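Local coordinates for hydroquinone dioxygenase small subunit (PDB 4ZXA), which serves as the small subunit of PnpCD, a two-subunit, Fe2+-dependent hydroquinone 1,2-dioxygenase, and has a cupin fold, at residues A[40-45]-A[64-68]; A[81-87]-A[146-152]; A[89-95]-A[118-124]. All coordinates share one frame. Numbering follows the deposited sequence.

Contact 1 of 3, residues A[40-45]-A[64-68]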
loop_
_atom_site.group_PDB
_atom_site.type_symbol
_atom_site.label_atom_id
_atom_site.label_comp_id
_atom_site.label_asym_id
_atom_site.label_seq_id
_atom_site.Cartn_x
_atom_site.Cartn_y
_atom_site.Cartn_z
ATOM N N ILE A 40 -6.832 -9.230 -31.165
ATOM C CA ILE A 40 -6.580 -8.929 -32.576
ATOM C C ILE A 40 -6.095 -10.166 -33.355
ATOM O O ILE A 40 -6.248 -10.259 -34.575
ATOM C CB ILE A 40 -5.576 -7.761 -32.766
ATOM C CG1 ILE A 40 -4.223 -8.080 -32.124
ATOM C CG2 ILE A 40 -6.125 -6.463 -32.199
ATOM C CD1 ILE A 40 -3.138 -7.118 -32.558
ATOM N N PHE A 41 -5.521 -11.118 -32.638
ATOM C CA PHE A 41 -5.003 -12.298 -33.280
ATOM C C PHE A 41 -6.123 -13.278 -33.583
ATOM O O PHE A 41 -6.225 -13.766 -34.703
ATOM C CB PHE A 41 -3.840 -12.890 -32.479
ATOM C CG PHE A 41 -2.669 -11.965 -32.406
ATOM C CD1 PHE A 41 -1.922 -11.706 -33.534
ATOM C CD2 PHE A 41 -2.363 -11.289 -31.235
ATOM C CE1 PHE A 41 -0.870 -10.817 -33.492
ATOM C CE2 PHE A 41 -1.298 -10.400 -31.184
ATOM C CZ PHE A 41 -0.555 -10.162 -32.316
ATOM N N GLU A 42 -6.981 -13.531 -32.606
ATOM C CA GLU A 42 -8.194 -14.284 -32.875
ATOM C C GLU A 42 -8.957 -13.634 -34.029
ATOM O O GLU A 42 -9.398 -14.314 -34.962
ATOM C CB GLU A 42 -9.079 -14.385 -31.623
ATOM C CG GLU A 42 -10.231 -15.364 -31.775
ATOM C CD GLU A 42 -10.875 -15.710 -30.451
ATOM O OE1 GLU A 42 -11.200 -14.783 -29.673
ATOM O OE2 GLU A 42 -11.043 -16.921 -30.180
ATOM N N VAL A 43 -9.097 -12.316 -33.979
ATOM C CA VAL A 43 -9.836 -11.620 -35.028
ATOM C C VAL A 43 -9.263 -11.844 -36.445
ATOM O O VAL A 43 -9.996 -12.211 -37.365
ATOM C CB VAL A 43 -10.011 -10.108 -34.727
ATOM C CG1 VAL A 43 -10.469 -9.361 -35.984
ATOM C CG2 VAL A 43 -11.015 -9.896 -33.590
ATOM N N ALA A 44 -7.966 -11.608 -36.616
ATOM C CA ALA A 44 -7.322 -11.801 -37.909
ATOM C C ALA A 44 -7.375 -13.272 -38.336
ATOM O O ALA A 44 -7.458 -13.589 -39.526
ATOM C CB ALA A 44 -5.876 -11.303 -37.868
ATOM N N GLN A 45 -7.341 -14.167 -37.354
ATOM C CA GLN A 45 -7.325 -15.589 -37.633
ATOM C C GLN A 45 -8.628 -16.008 -38.279
ATOM O O GLN A 45 -8.672 -17.010 -38.983
ATOM C CB GLN A 45 -7.113 -16.386 -36.350
ATOM C CG GLN A 45 -7.020 -17.906 -36.547
ATOM C CD GLN A 45 -7.101 -18.671 -35.224
ATOM O OE1 GLN A 45 -8.168 -18.754 -34.603
ATOM N NE2 GLN A 45 -5.968 -19.220 -34.781
ATOM N N GLU A 64 -8.944 -0.644 -36.510
ATOM C CA GLU A 64 -9.241 -1.795 -37.357
ATOM C C GLU A 64 -8.122 -2.835 -37.277
ATOM O O GLU A 64 -6.937 -2.492 -37.145
ATOM C CB GLU A 64 -9.433 -1.359 -38.818
ATOM C CG GLU A 64 -10.614 -0.444 -39.056
ATOM C CD GLU A 64 -10.555 0.209 -40.425
ATOM O OE1 GLU A 64 -9.451 0.232 -41.018
ATOM O OE2 GLU A 64 -11.609 0.699 -40.908
ATOM N N THR A 65 -8.522 -4.102 -37.335
ATOM C CA THR A 65 -7.591 -5.219 -37.427
ATOM C C THR A 65 -7.642 -5.799 -38.837
ATOM O O THR A 65 -8.714 -6.152 -39.329
ATOM C CB THR A 65 -7.916 -6.334 -36.395
ATOM O OG1 THR A 65 -7.753 -5.821 -35.067
ATOM C CG2 THR A 65 -6.972 -7.519 -36.570
ATOM N N LEU A 66 -6.496 -5.866 -39.502
ATOM C CA LEU A 66 -6.434 -6.483 -40.830
ATOM C C LEU A 66 -5.606 -7.765 -40.836
ATOM O O LEU A 66 -4.498 -7.825 -40.259
ATOM C CB LEU A 66 -5.873 -5.523 -41.886
ATOM C CG LEU A 66 -6.718 -4.329 -42.323
ATOM C CD1 LEU A 66 -6.876 -3.338 -41.180
ATOM C CD2 LEU A 66 -6.083 -3.652 -43.527
ATOM N N ARG A 67 -6.146 -8.785 -41.498
ATOM C CA ARG A 67 -5.380 -9.984 -41.784
ATOM C C ARG A 67 -4.579 -9.744 -43.061
ATOM O O ARG A 67 -5.141 -9.693 -44.157
ATOM C CB ARG A 67 -6.303 -11.195 -41.944
ATOM C CG ARG A 67 -5.567 -12.511 -42.154
ATOM C CD ARG A 67 -6.486 -13.638 -42.633
ATOM N NE ARG A 67 -5.676 -14.767 -43.075
ATOM C CZ ARG A 67 -5.178 -15.683 -42.255
ATOM N NH1 ARG A 67 -5.453 -15.612 -40.954
ATOM N NH2 ARG A 67 -4.419 -16.668 -42.731
ATOM N N ALA A 68 -3.269 -9.581 -42.918
ATOM C CA ALA A 68 -2.405 -9.370 -44.072
ATOM C C ALA A 68 -2.031 -10.710 -44.725
ATOM O O ALA A 68 -1.277 -11.514 -44.160
ATOM C CB ALA A 68 -1.156 -8.594 -43.660
#
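Thr65 presents its side chain to one flank of helix 40-45 and is overlapped by three of its residues. Thr65 OG1 lies 3.4 Å from Ile40 CG2. Thr65 CB is 4.0 Å from Val43 CG1, and Thr65 CG2 is 4.1 Å from Ala44 CB. The small methyl of Ala44 lets the helix come close: the CA atoms of Ala44 and Arg67 are 4.7 Å apart. The two axes pass at 7.5 Å and cross at -52°, so the short helix lies obliquely over the strand. Two residues further along the strand, the extended Arg67 reaches the last turn of the helix. Arg67 NH1 donates a hydrogen bond to Ala44 O (3.2 Å, 167°). The same guanidinium forms a salt bridge with Glu69 through NE. Phe41, on another side of the helix, packs on Met86 and Val147. The contact thus joins helix 40-45 to strand 61-69 of one cupin sheet by mostly apolar packing, with one charged donor satisfying a carbonyl at the helix C-terminal end.

Contact 2 of 3, residues A[81-87]-A[146-152]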
loop_
_atom_site.group_PDB
_atom_site.type_symbol
_atom_site.label_atom_id
_atom_site.label_comp_id
_atom_site.label_asym_id
_atom_site.label_seq_id
_atom_site.Cartn_x
_atom_site.Cartn_y
_atom_site.Cartn_z
ATOM N N GLU A 81 -3.643 8.353 -41.827
ATOM C CA GLU A 81 -3.942 7.069 -41.187
ATOM C C GLU A 81 -2.629 6.463 -40.724
ATOM O O GLU A 81 -1.551 6.922 -41.111
ATOM C CB GLU A 81 -4.626 6.110 -42.165
ATOM C CG GLU A 81 -6.051 6.480 -42.514
ATOM C CD GLU A 81 -6.550 5.752 -43.750
ATOM O OE1 GLU A 81 -5.893 5.864 -44.808
ATOM O OE2 GLU A 81 -7.598 5.072 -43.672
ATOM N N PHE A 82 -2.700 5.429 -39.901
ATOM C CA PHE A 82 -1.476 4.804 -39.437
ATOM C C PHE A 82 -1.620 3.296 -39.407
ATOM O O PHE A 82 -2.717 2.779 -39.220
ATOM C CB PHE A 82 -1.127 5.321 -38.048
ATOM C CG PHE A 82 -0.936 6.798 -37.989
ATOM C CD1 PHE A 82 0.313 7.354 -38.218
ATOM C CD2 PHE A 82 -2.006 7.640 -37.717
ATOM C CE1 PHE A 82 0.505 8.733 -38.165
ATOM C CE2 PHE A 82 -1.835 9.016 -37.671
ATOM C CZ PHE A 82 -0.575 9.569 -37.890
ATOM N N ALA A 83 -0.513 2.586 -39.593
ATOM C CA ALA A 83 -0.542 1.126 -39.554
ATOM C C ALA A 83 0.562 0.614 -38.651
ATOM O O ALA A 83 1.714 1.072 -38.749
ATOM C CB ALA A 83 -0.392 0.547 -40.953
ATOM N N ILE A 84 0.195 -0.307 -37.758
ATOM C CA ILE A 84 1.161 -1.032 -36.930
ATOM C C ILE A 84 1.145 -2.496 -37.310
ATOM O O ILE A 84 0.099 -3.149 -37.265
ATOM C CB ILE A 84 0.798 -1.009 -35.433
ATOM C CG1 ILE A 84 0.319 0.377 -34.996
ATOM C CG2 ILE A 84 1.984 -1.512 -34.587
ATOM C CD1 ILE A 84 1.420 1.252 -34.556
ATOM N N VAL A 85 2.304 -3.029 -37.662
ATOM C CA VAL A 85 2.399 -4.453 -37.945
ATOM C C VAL A 85 2.566 -5.223 -36.646
ATOM O O VAL A 85 3.578 -5.089 -35.964
ATOM C CB VAL A 85 3.569 -4.754 -38.874
ATOM C CG1 VAL A 85 3.809 -6.268 -38.948
ATOM C CG2 VAL A 85 3.289 -4.168 -40.241
ATOM N N MET A 86 1.567 -6.026 -36.304
ATOM C CA MET A 86 1.566 -6.754 -35.035
ATOM C C MET A 86 2.101 -8.189 -35.152
ATOM O O MET A 86 2.425 -8.818 -34.156
ATOM C CB MET A 86 0.161 -6.735 -34.422
ATOM C CG MET A 86 -0.190 -5.420 -33.743
ATOM S SD MET A 86 0.714 -5.154 -32.189
ATOM C CE MET A 86 2.189 -4.364 -32.806
ATOM N N ASP A 87 2.190 -8.687 -36.378
ATOM C CA ASP A 87 2.757 -9.996 -36.661
ATOM C C ASP A 87 3.048 -10.126 -38.161
ATOM O O ASP A 87 2.348 -9.547 -38.993
ATOM C CB ASP A 87 1.808 -11.101 -36.219
ATOM C CG ASP A 87 2.362 -12.493 -36.486
ATOM O OD1 ASP A 87 3.600 -12.677 -36.423
ATOM O OD2 ASP A 87 1.557 -13.405 -36.751
ATOM N N GLY A 146 -0.009 -12.291 -41.679
ATOM C CA GLY A 146 0.359 -11.403 -40.594
ATOM C C GLY A 146 -0.839 -10.596 -40.128
ATOM O O GLY A 146 -1.949 -10.778 -40.624
ATOM N N VAL A 147 -0.601 -9.691 -39.182
ATOM C CA VAL A 147 -1.654 -8.862 -38.614
ATOM C C VAL A 147 -1.300 -7.371 -38.660
ATOM O O VAL A 147 -0.221 -6.971 -38.207
ATOM C CB VAL A 147 -1.930 -9.273 -37.168
ATOM C CG1 VAL A 147 -3.016 -8.415 -36.594
ATOM C CG2 VAL A 147 -2.319 -10.751 -37.090
ATOM N N ILE A 148 -2.200 -6.563 -39.230
ATOM C CA ILE A 148 -2.024 -5.107 -39.287
ATOM C C ILE A 148 -3.078 -4.391 -38.438
ATOM O O ILE A 148 -4.284 -4.645 -38.589
ATOM C CB ILE A 148 -2.180 -4.548 -40.717
ATOM C CG1 ILE A 148 -1.233 -5.236 -41.705
ATOM C CG2 ILE A 148 -1.969 -3.043 -40.721
ATOM C CD1 ILE A 148 -1.420 -4.775 -43.158
ATOM N N LEU A 149 -2.626 -3.500 -37.552
ATOM C CA LEU A 149 -3.528 -2.620 -36.822
ATOM C C LEU A 149 -3.566 -1.284 -37.528
ATOM O O LEU A 149 -2.521 -0.649 -37.744
ATOM C CB LEU A 149 -3.051 -2.399 -35.388
ATOM C CG LEU A 149 -3.544 -3.335 -34.292
ATOM C CD1 LEU A 149 -2.823 -3.029 -32.993
ATOM C CD2 LEU A 149 -5.018 -3.185 -34.092
ATOM N N GLN A 150 -4.766 -0.851 -37.884
ATOM C CA GLN A 150 -4.917 0.428 -38.552
ATOM C C GLN A 150 -5.710 1.420 -37.696
ATOM O O GLN A 150 -6.827 1.125 -37.258
ATOM C CB GLN A 150 -5.584 0.243 -39.922
ATOM C CG GLN A 150 -5.829 1.546 -40.663
ATOM C CD GLN A 150 -5.633 1.423 -42.175
ATOM O OE1 GLN A 150 -4.976 0.494 -42.662
ATOM N NE2 GLN A 150 -6.195 2.376 -42.923
ATOM N N GLN A 151 -5.111 2.586 -37.469
ATOM C CA GLN A 151 -5.774 3.707 -36.814
ATOM C C GLN A 151 -6.387 4.649 -37.851
ATOM O O GLN A 151 -5.677 5.244 -38.664
ATOM C CB GLN A 151 -4.772 4.468 -35.955
ATOM C CG GLN A 151 -5.319 5.742 -35.336
ATOM C CD GLN A 151 -4.199 6.579 -34.761
ATOM O OE1 GLN A 151 -3.036 6.388 -35.124
ATOM N NE2 GLN A 151 -4.530 7.505 -33.861
ATOM N N THR A 152 -7.705 4.792 -37.821
ATOM C CA THR A 152 -8.371 5.576 -38.853
ATOM C C THR A 152 -9.772 6.010 -38.417
ATOM O O THR A 152 -10.057 6.073 -37.219
ATOM C CB THR A 152 -8.413 4.801 -40.209
ATOM O OG1 THR A 152 -8.886 5.667 -41.251
ATOM C CG2 THR A 152 -9.309 3.562 -40.114
#
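Six backbone hydrogen bonds of good geometry join these antiparallel neighbours in a sheet of the cupin fold. The shortest is Ile84 N to Leu149 O at 2.7 Å, answered by Leu149 N to Ile84 O at 2.8 Å. Phe82 and Gln151 form a second hydrogen-bonded pair. Near Asp87 the register shifts by one residue in a classic beta bulge. Met86 and Asp87 both face Val147, and Val147 O accepts from Met86 N at 2.8 Å and weakly from Asp87 N at 3.5 Å. At the other end Thr152 OG1 donates to Glu81 OE2 (2.8 Å). Gln150 adds a weak bond to that oxygen, while its NE2 and Glu81 OE1 both hydrogen-bond the Tyr138 hydroxyl. The face with Phe82, Ile84, Leu149 and Gln151 meets the large subunit. There Phe82 packs on Val237 of that chain, and Gln151 hydrogen-bonds its Ser236 and Ser241. The face with Ala83, Val85, Ile148 and Gln150 turns to the other sheet, where Val85 and Ile148 pack toward Val90 and Leu124. On it Ala83 CB touches Ile148 CG2 at 3.9 Å. From the bulge itself, Met86 CG rests 3.6 Å from Leu149 CD1.

Contact 3 of 3, residues A[89-95]-A[118-124]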
loop_
_atom_site.group_PDB
_atom_site.type_symbol
_atom_site.label_atom_id
_atom_site.label_comp_id
_atom_site.label_asym_id
_atom_site.label_seq_id
_atom_site.Cartn_x
_atom_site.Cartn_y
_atom_site.Cartn_z
ATOM N N GLU A 89 5.118 -9.795 -41.779
ATOM C CA GLU A 89 5.911 -8.782 -42.441
ATOM C C GLU A 89 5.162 -8.217 -43.640
ATOM O O GLU A 89 4.815 -8.932 -44.578
ATOM C CB GLU A 89 7.251 -9.387 -42.850
ATOM C CG GLU A 89 8.213 -8.431 -43.512
ATOM C CD GLU A 89 9.614 -9.023 -43.614
ATOM O OE1 GLU A 89 10.430 -8.482 -44.402
ATOM O OE2 GLU A 89 9.892 -10.028 -42.902
ATOM N N VAL A 90 4.880 -6.927 -43.601
ATOM C CA VAL A 90 4.115 -6.331 -44.678
ATOM C C VAL A 90 4.959 -5.329 -45.434
ATOM O O VAL A 90 5.719 -4.567 -44.840
ATOM C CB VAL A 90 2.843 -5.656 -44.158
ATOM C CG1 VAL A 90 2.060 -5.048 -45.304
ATOM C CG2 VAL A 90 1.986 -6.653 -43.401
ATOM N N ARG A 91 4.842 -5.364 -46.752
ATOM C CA ARG A 91 5.412 -4.348 -47.616
ATOM C C ARG A 91 4.284 -3.370 -47.940
ATOM O O ARG A 91 3.169 -3.783 -48.260
ATOM C CB ARG A 91 5.945 -5.009 -48.889
ATOM C CG ARG A 91 6.335 -4.055 -50.009
ATOM C CD ARG A 91 6.945 -4.818 -51.186
ATOM N NE ARG A 91 7.443 -3.904 -52.203
ATOM C CZ ARG A 91 6.683 -3.408 -53.176
ATOM N NH1 ARG A 91 5.407 -3.765 -53.246
ATOM N NH2 ARG A 91 7.189 -2.568 -54.077
ATOM N N VAL A 92 4.561 -2.076 -47.841
ATOM C CA VAL A 92 3.540 -1.069 -48.114
ATOM C C VAL A 92 3.994 -0.184 -49.277
ATOM O O VAL A 92 5.017 0.499 -49.170
ATOM C CB VAL A 92 3.226 -0.203 -46.843
ATOM C CG1 VAL A 92 2.047 0.738 -47.091
ATOM C CG2 VAL A 92 2.944 -1.092 -45.628
ATOM N N GLU A 93 3.240 -0.211 -50.380
ATOM C CA GLU A 93 3.547 0.596 -51.564
ATOM C C GLU A 93 2.809 1.927 -51.521
ATOM O O GLU A 93 1.622 1.963 -51.197
ATOM C CB GLU A 93 3.101 -0.115 -52.837
ATOM C CG GLU A 93 3.933 -1.297 -53.264
ATOM C CD GLU A 93 3.192 -2.186 -54.264
ATOM O OE1 GLU A 93 2.753 -1.678 -55.323
ATOM O OE2 GLU A 93 3.035 -3.392 -53.976
ATOM N N PHE A 94 3.487 3.007 -51.906
ATOM C CA PHE A 94 2.898 4.344 -51.837
ATOM C C PHE A 94 2.872 5.072 -53.176
ATOM O O PHE A 94 3.908 5.252 -53.816
ATOM C CB PHE A 94 3.663 5.215 -50.828
ATOM C CG PHE A 94 3.525 4.767 -49.399
ATOM C CD1 PHE A 94 2.482 5.232 -48.610
ATOM C CD2 PHE A 94 4.442 3.893 -48.846
ATOM C CE1 PHE A 94 2.355 4.824 -47.283
ATOM C CE2 PHE A 94 4.325 3.473 -47.525
ATOM C CZ PHE A 94 3.281 3.939 -46.741
ATOM N N LEU A 95 1.684 5.517 -53.577
ATOM C CA LEU A 95 1.520 6.410 -54.722
ATOM C C LEU A 95 1.052 7.795 -54.285
ATOM O O LEU A 95 0.084 7.908 -53.524
ATOM C CB LEU A 95 0.456 5.852 -55.653
ATOM C CG LEU A 95 0.880 4.756 -56.607
ATOM C CD1 LEU A 95 -0.353 4.257 -57.329
ATOM C CD2 LEU A 95 1.904 5.334 -57.561
ATOM N N PRO A 118 4.853 7.187 -58.221
ATOM C CA PRO A 118 5.243 6.225 -57.184
ATOM C C PRO A 118 6.200 6.895 -56.201
ATOM O O PRO A 118 7.127 7.569 -56.640
ATOM C CB PRO A 118 5.971 5.118 -57.971
ATOM C CG PRO A 118 5.746 5.425 -59.425
ATOM C CD PRO A 118 5.518 6.902 -59.501
ATOM N N MET A 119 5.972 6.726 -54.901
ATOM C CA MET A 119 6.803 7.374 -53.895
ATOM C C MET A 119 7.812 6.402 -53.337
ATOM O O MET A 119 8.829 6.803 -52.782
ATOM C CB MET A 119 5.947 7.910 -52.744
ATOM C CG MET A 119 4.791 8.792 -53.181
ATOM S SD MET A 119 3.709 9.258 -51.809
ATOM C CE MET A 119 4.807 10.274 -50.811
ATOM N N GLY A 120 7.528 5.116 -53.476
ATOM C CA GLY A 120 8.408 4.099 -52.929
ATOM C C GLY A 120 7.641 3.118 -52.065
ATOM O O GLY A 120 6.424 2.948 -52.205
ATOM N N TYR A 121 8.348 2.467 -51.155
ATOM C CA TYR A 121 7.696 1.516 -50.270
ATOM C C TYR A 121 8.410 1.402 -48.942
ATOM O O TYR A 121 9.548 1.858 -48.774
ATOM C CB TYR A 121 7.609 0.130 -50.916
ATOM C CG TYR A 121 8.958 -0.492 -51.183
ATOM C CD1 TYR A 121 9.618 -0.265 -52.386
ATOM C CD2 TYR A 121 9.580 -1.301 -50.237
ATOM C CE1 TYR A 121 10.852 -0.829 -52.644
ATOM C CE2 TYR A 121 10.821 -1.870 -50.488
ATOM C CZ TYR A 121 11.449 -1.628 -51.696
ATOM O OH TYR A 121 12.680 -2.174 -51.970
ATOM N N VAL A 122 7.715 0.773 -48.004
ATOM C CA VAL A 122 8.239 0.524 -46.681
ATOM C C VAL A 122 8.107 -0.966 -46.385
ATOM O O VAL A 122 7.166 -1.626 -46.834
ATOM C CB VAL A 122 7.463 1.347 -45.617
ATOM C CG1 VAL A 122 7.916 0.973 -44.222
ATOM C CG2 VAL A 122 7.651 2.834 -45.860
ATOM N N LEU A 123 9.051 -1.490 -45.615
ATOM C CA LEU A 123 9.015 -2.884 -45.215
ATOM C C LEU A 123 8.832 -3.037 -43.718
ATOM O O LEU A 123 9.768 -2.872 -42.951
ATOM C CB LEU A 123 10.292 -3.572 -45.657
ATOM C CG LEU A 123 9.992 -4.579 -46.748
ATOM C CD1 LEU A 123 11.230 -4.846 -47.609
ATOM C CD2 LEU A 123 9.464 -5.831 -46.043
ATOM N N LEU A 124 7.616 -3.366 -43.310
ATOM C CA LEU A 124 7.267 -3.403 -41.894
ATOM C C LEU A 124 7.327 -4.813 -41.324
ATOM O O LEU A 124 6.663 -5.734 -41.818
ATOM C CB LEU A 124 5.855 -2.835 -41.670
ATOM C CG LEU A 124 5.608 -1.389 -42.107
ATOM C CD1 LEU A 124 4.125 -1.014 -41.959
ATOM C CD2 LEU A 124 6.499 -0.414 -41.332
#
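Pro118, early in strand 116-125, packs beside Leu95 on the same face: Pro118 CA lies 3.5 Å from Leu95 CD2. Met119 N then donates to Phe94 O (2.8 Å), and Met119 CB lies 4.0 Å from Phe94 CB. The register slips by one here in a beta bulge. Gly120 sits in the bulge with a positive phi of 128°. At its backbone angles a CB would jam against the preceding carbonyl. Gly120 O accepts from Phe94 N at 3.0 Å. Tyr121 turns its ring to Arg91 in a cation-pi contact: Arg91 CZ is 4.6 Å from the Tyr121 ring centroid, over its face. Arg91 is also modelled in a salt bridge with Glu93, though the position of Arg91 NH1 is uncertain. Glu93 OE1 pairs with Arg139. Val122 pairs with Val92: Val122 N to Val92 O is 3.0 Å and Val92 N to Val122 O is 2.8 Å. Val122 CG2 meets Phe94 CE2 at 3.8 Å. Leu123 CD2 lies 3.3 Å from Glu89 OE1. Leu124, last in this segment, is bonded both ways to Val90, and Leu124 CD1 touches Val92 CG2 at 3.9 Å. Strand 116-125 is outermost within this chain, but residues 121-123 pair antiparallel with a large-subunit strand. The face with Arg91, Glu93 and Leu123 is mixed; the apolar one, where Phe94, Val122 and Leu124 also meet the large subunit, therefore suits burial.

The contacts span the two sheets of the cupin fold. Contacts 1 and 2 share one sheet, where strands 61-69 and 145-153 are neighbours, and their centres are about 9 Å apart. Contact 3 belongs to the other sheet. Its centre is about 13 Å from that of contact 2 and about 20 Å from that of contact 1. Along the chain, contact 1 closes before the others open. Contact 3 then forms wholly between the two strands of contact 2. Strands 81-87 and 89-97 follow each other directly, linking the sheets. Val85 CG2 packs on Leu124 CB at 3.2 Å between them. All three contacts also reach the large subunit, so each has residues where the two subunits meet.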